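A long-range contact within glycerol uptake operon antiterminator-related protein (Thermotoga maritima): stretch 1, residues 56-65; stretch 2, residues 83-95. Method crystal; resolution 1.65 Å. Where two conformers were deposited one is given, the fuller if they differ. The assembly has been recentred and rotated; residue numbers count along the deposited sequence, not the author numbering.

Stretch 1, residues 56-65: GKTVFVDMDF
Stretch 2, residues 83-95: GADGIITIKPKNY

The two stretches form neighbouring parallel β-strands whose ladder is closed at each end by an aspartate side chain, Asp-85 at the start and Asp-64 beyond the finish. Strand 58-62 and strand 86-89 run in the same direction, their axes inclined by 35° and approaching to 4.3 Å. Phe-60 pairs with Gly-86, Val-61 with Ile-87 and Asp-62 with Ile-88, at CA-CA separations of 4.6, 4.8 and 4.4 Å. Together the stretches bury 716 Å², both sides summed.

Each stretch begins at a glycine with positive phi that ends a helix in a Schellman motif: Gly-56 (phi/psi 81/17) and Gly-83 (118/14). Residues 58-61 are extended, with phi from -87 to -125° and psi from 121 to 137°; Asp-62 tightens to -78/96 before the 3-10 segment at 63-64. In the partner, Gly-86 is almost fully extended (-171/-180), followed by Ile-87 (-123/157), Ile-88 (-122/140) and Thr-89 (-161/156).

The hydrogen bonds alternate as parallel pairing requires. Val-59 O accepts from Asp-85 N at 2.8 Å and, weakly, from Gly-86 N at 3.4 Å. Val-61 reaches both neighbours of Ile-87, its N donating to Gly-86 O (3.0 Å) and its O accepting from Ile-88 N (2.9 Å). Met-63 N then donates to Ile-88 O at 3.2 Å. Asp-85 (-81/-24) turns its side chain, chi1 m, back toward stretch 1, where OD2 accepts from Val-59 N at 2.9 Å and so extends the ladder before the first strand pair, Phe-60 with Gly-86.

Phe-60, Asp-62 and Ile-88 direct their side chains to one face of the sheet. The Phe-60 ring (chi1 -76°, chi2 65°) lies over Gly-86, whose CA sits 3.9 Å from the ring centroid and 24° off its normal, a CH-pi contact. Glycine leaves room for it: an ideal CB there would fall 2.4 Å from Phe-60 CE2. Next along, Phe-60 CB meets Ile-88 CD1 (chi1 m, chi2 t) at 3.8 Å. Val-61 and Ile-87 occupy the other face. Val-61, chi1 t, places CG2 3.7 Å from Ala-84 CB, while Ile-87 (chi1 p, chi2 97°) brings CD1 within 4.0 Å of SE of Met-63, a selenomethionine with rotamer p, t, m.

Beyond the strands, the 3-10 segment points Asp-64 (chi1 m) toward the end of strand 86-89 and the residues that lead into the helix starting at Pro-92. Its OD1 accepts from Thr-89 OG1 at 2.8 Å and its OD2 from Ile-90 N at 2.8 Å, a carboxylate gripping two successive residues. Thr-89, chi1 t, also receives bonds at OG1 from Lys-91 N (3.1 Å) and Asn-94 ND2 (3.2 Å), tying this junction to the helix that follows the N-cap Lys-91. Water 1 completes the network, donating to Asp-64 OD1 at 2.9 Å and accepting from Asn-94 ND2 at 2.8 Å. Within stretch 1, Asp-62 (chi1 t) steadies the turn, its OD1 accepting from Asp-64 N at 2.9 Å.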

# COMPACT_ATOMS: atom_id res chain seq x y z
N GLY A 56 -1.79 17.89 0.44
CA GLY A 56 -2.86 17.48 1.31
C GLY A 56 -3.14 15.98 1.31
O GLY A 56 -4.19 15.55 1.73
N LYS A 57 -2.20 15.19 0.81
CA LYS A 57 -2.37 13.75 0.73
C LYS A 57 -1.96 13.03 2.01
O LYS A 57 -1.06 13.48 2.72
CB LYS A 57 -1.55 13.20 -0.41
CG LYS A 57 -1.82 13.85 -1.78
CD LYS A 57 -3.28 13.98 -2.15
CE LYS A 57 -3.56 14.70 -3.48
NZ LYS A 57 -5.01 14.73 -3.77
N THR A 58 -2.60 11.91 2.25
CA THR A 58 -2.13 10.91 3.20
C THR A 58 -1.20 10.01 2.42
O THR A 58 -1.59 9.48 1.36
CB THR A 58 -3.32 10.10 3.74
OG1 THR A 58 -4.16 10.97 4.49
CG2 THR A 58 -2.88 9.01 4.74
N VAL A 59 0.00 9.81 2.95
CA VAL A 59 1.04 9.11 2.19
C VAL A 59 1.59 7.91 2.96
O VAL A 59 2.08 8.05 4.07
CB VAL A 59 2.23 10.04 1.79
CG1 VAL A 59 3.22 9.30 0.90
CG2 VAL A 59 1.74 11.27 1.10
N PHE A 60 1.45 6.73 2.36
CA PHE A 60 2.11 5.52 2.80
C PHE A 60 3.30 5.26 1.88
O PHE A 60 3.28 5.52 0.66
CB PHE A 60 1.13 4.31 2.83
CG PHE A 60 0.19 4.32 3.96
CD1 PHE A 60 -0.77 5.30 4.09
CD2 PHE A 60 0.30 3.34 4.87
CE1 PHE A 60 -1.63 5.29 5.18
CE2 PHE A 60 -0.59 3.29 5.98
CZ PHE A 60 -1.51 4.29 6.12
N VAL A 61 4.42 4.88 2.50
CA VAL A 61 5.65 4.67 1.78
C VAL A 61 5.97 3.18 1.76
O VAL A 61 5.97 2.55 2.80
CB VAL A 61 6.83 5.38 2.46
CG1 VAL A 61 8.15 5.04 1.80
CG2 VAL A 61 6.59 6.87 2.40
N ASP A 62 6.27 2.63 0.60
CA ASP A 62 6.76 1.24 0.52
C ASP A 62 8.22 1.23 0.91
O ASP A 62 9.10 1.55 0.13
CB ASP A 62 6.61 0.66 -0.88
CG ASP A 62 6.99 -0.81 -0.92
OD1 ASP A 62 7.72 -1.27 -0.03
OD2 ASP A 62 6.60 -1.59 -1.83
N MSE A 63 8.46 0.93 2.17
CA MSE A 63 9.76 1.04 2.78
C MSE A 63 10.73 0.02 2.15
O MSE A 63 11.95 0.23 2.11
CB MSE A 63 9.67 0.95 4.28
CG MSE A 63 9.30 -0.39 4.76
SE MSE A 63 9.27 -0.48 6.71
CE MSE A 63 11.28 -0.51 7.01
N ASP A 64 10.17 -1.03 1.54
CA ASP A 64 11.04 -2.03 0.92
C ASP A 64 11.69 -1.54 -0.36
O ASP A 64 12.63 -2.19 -0.84
CB ASP A 64 10.23 -3.28 0.54
CG ASP A 64 9.49 -3.91 1.68
OD1 ASP A 64 9.80 -3.71 2.88
OD2 ASP A 64 8.56 -4.74 1.43
N PHE A 65 11.22 -0.43 -0.93
CA PHE A 65 11.75 0.08 -2.19
C PHE A 65 12.34 1.49 -2.08
O PHE A 65 12.55 2.17 -3.09
CB PHE A 65 10.67 -0.05 -3.28
CG PHE A 65 10.38 -1.48 -3.65
CD1 PHE A 65 11.08 -2.11 -4.68
CD2 PHE A 65 9.48 -2.23 -2.92
CE1 PHE A 65 10.82 -3.45 -5.00
CE2 PHE A 65 9.22 -3.54 -3.21
CZ PHE A 65 9.90 -4.17 -4.26
N GLY A 83 8.35 12.04 7.24
CA GLY A 83 7.01 12.63 7.16
C GLY A 83 5.89 11.71 6.66
O GLY A 83 4.77 12.16 6.35
N ALA A 84 6.15 10.41 6.62
CA ALA A 84 5.15 9.44 6.12
C ALA A 84 4.06 9.26 7.14
O ALA A 84 4.27 9.32 8.34
CB ALA A 84 5.82 8.09 5.81
N ASP A 85 2.85 9.03 6.63
CA ASP A 85 1.75 8.68 7.47
C ASP A 85 1.73 7.23 7.86
O ASP A 85 1.12 6.84 8.88
CB ASP A 85 0.43 9.08 6.83
CG ASP A 85 0.34 10.57 6.64
OD1 ASP A 85 0.49 11.33 7.64
OD2 ASP A 85 0.27 11.07 5.50
N GLY A 86 2.35 6.41 7.05
CA GLY A 86 2.46 4.99 7.32
C GLY A 86 3.40 4.29 6.35
O GLY A 86 4.01 4.89 5.44
N ILE A 87 3.53 2.98 6.55
CA ILE A 87 4.38 2.19 5.73
C ILE A 87 3.63 1.05 5.07
O ILE A 87 2.64 0.57 5.56
CB ILE A 87 5.61 1.66 6.49
CG1 ILE A 87 5.22 0.71 7.60
CG2 ILE A 87 6.47 2.83 7.09
CD1 ILE A 87 5.31 -0.70 7.23
N ILE A 88 4.19 0.59 3.97
CA ILE A 88 3.80 -0.62 3.25
C ILE A 88 5.04 -1.52 3.20
O ILE A 88 6.15 -1.04 3.05
CB ILE A 88 3.45 -0.28 1.80
CG1 ILE A 88 2.21 0.62 1.74
CG2 ILE A 88 3.18 -1.54 0.98
CD1 ILE A 88 2.18 1.46 0.51
N THR A 89 4.85 -2.81 3.38
CA THR A 89 5.97 -3.73 3.35
C THR A 89 5.45 -5.16 3.11
O THR A 89 4.31 -5.44 3.42
CB THR A 89 6.73 -3.68 4.73
OG1 THR A 89 7.88 -4.51 4.70
CG2 THR A 89 5.90 -4.22 5.88
N ILE A 90 6.32 -6.00 2.59
CA ILE A 90 6.06 -7.46 2.47
C ILE A 90 6.65 -8.24 3.66
O ILE A 90 6.43 -9.44 3.78
CB ILE A 90 6.62 -7.98 1.11
CG1 ILE A 90 6.11 -9.41 0.76
CG2 ILE A 90 8.14 -8.05 1.08
CD1 ILE A 90 4.74 -9.47 0.35
N LYS A 91 7.44 -7.56 4.50
CA LYS A 91 8.17 -8.22 5.61
C LYS A 91 7.37 -8.18 6.89
O LYS A 91 7.24 -7.10 7.46
CB LYS A 91 9.51 -7.55 5.87
CG LYS A 91 10.45 -7.45 4.66
CD LYS A 91 10.98 -8.80 4.19
CE LYS A 91 11.80 -8.66 2.90
NZ LYS A 91 12.28 -9.97 2.32
N PRO A 92 6.85 -9.33 7.37
CA PRO A 92 6.10 -9.37 8.63
C PRO A 92 6.79 -8.72 9.82
O PRO A 92 6.10 -8.10 10.64
CB PRO A 92 5.92 -10.88 8.89
CG PRO A 92 6.06 -11.48 7.60
CD PRO A 92 6.98 -10.67 6.77
N LYS A 93 8.10 -8.84 9.91
CA LYS A 93 8.83 -8.21 11.01
C LYS A 93 8.72 -6.68 10.96
O LYS A 93 8.60 -6.05 12.00
CB LYS A 93 10.30 -8.64 11.01
CG LYS A 93 10.52 -10.15 11.11
N ASN A 94 8.77 -6.07 9.77
CA ASN A 94 8.61 -4.62 9.64
C ASN A 94 7.20 -4.26 10.08
O ASN A 94 6.97 -3.26 10.77
CB ASN A 94 8.78 -4.14 8.20
CG ASN A 94 10.25 -4.02 7.76
OD1 ASN A 94 11.15 -3.95 8.60
ND2 ASN A 94 10.47 -3.96 6.42
N TYR A 95 6.22 -5.08 9.67
CA TYR A 95 4.83 -4.83 10.02
C TYR A 95 4.64 -4.84 11.55
O TYR A 95 4.08 -3.88 12.09
CB TYR A 95 3.91 -5.88 9.36
CG TYR A 95 2.46 -5.61 9.67
CD1 TYR A 95 1.74 -4.75 8.89
CD2 TYR A 95 1.86 -6.15 10.79
CE1 TYR A 95 0.48 -4.45 9.13
CE2 TYR A 95 0.53 -5.82 11.09
CZ TYR A 95 -0.13 -4.93 10.23
OH TYR A 95 -1.44 -4.57 10.37
O HOH W 1 12.28 -3.44 4.33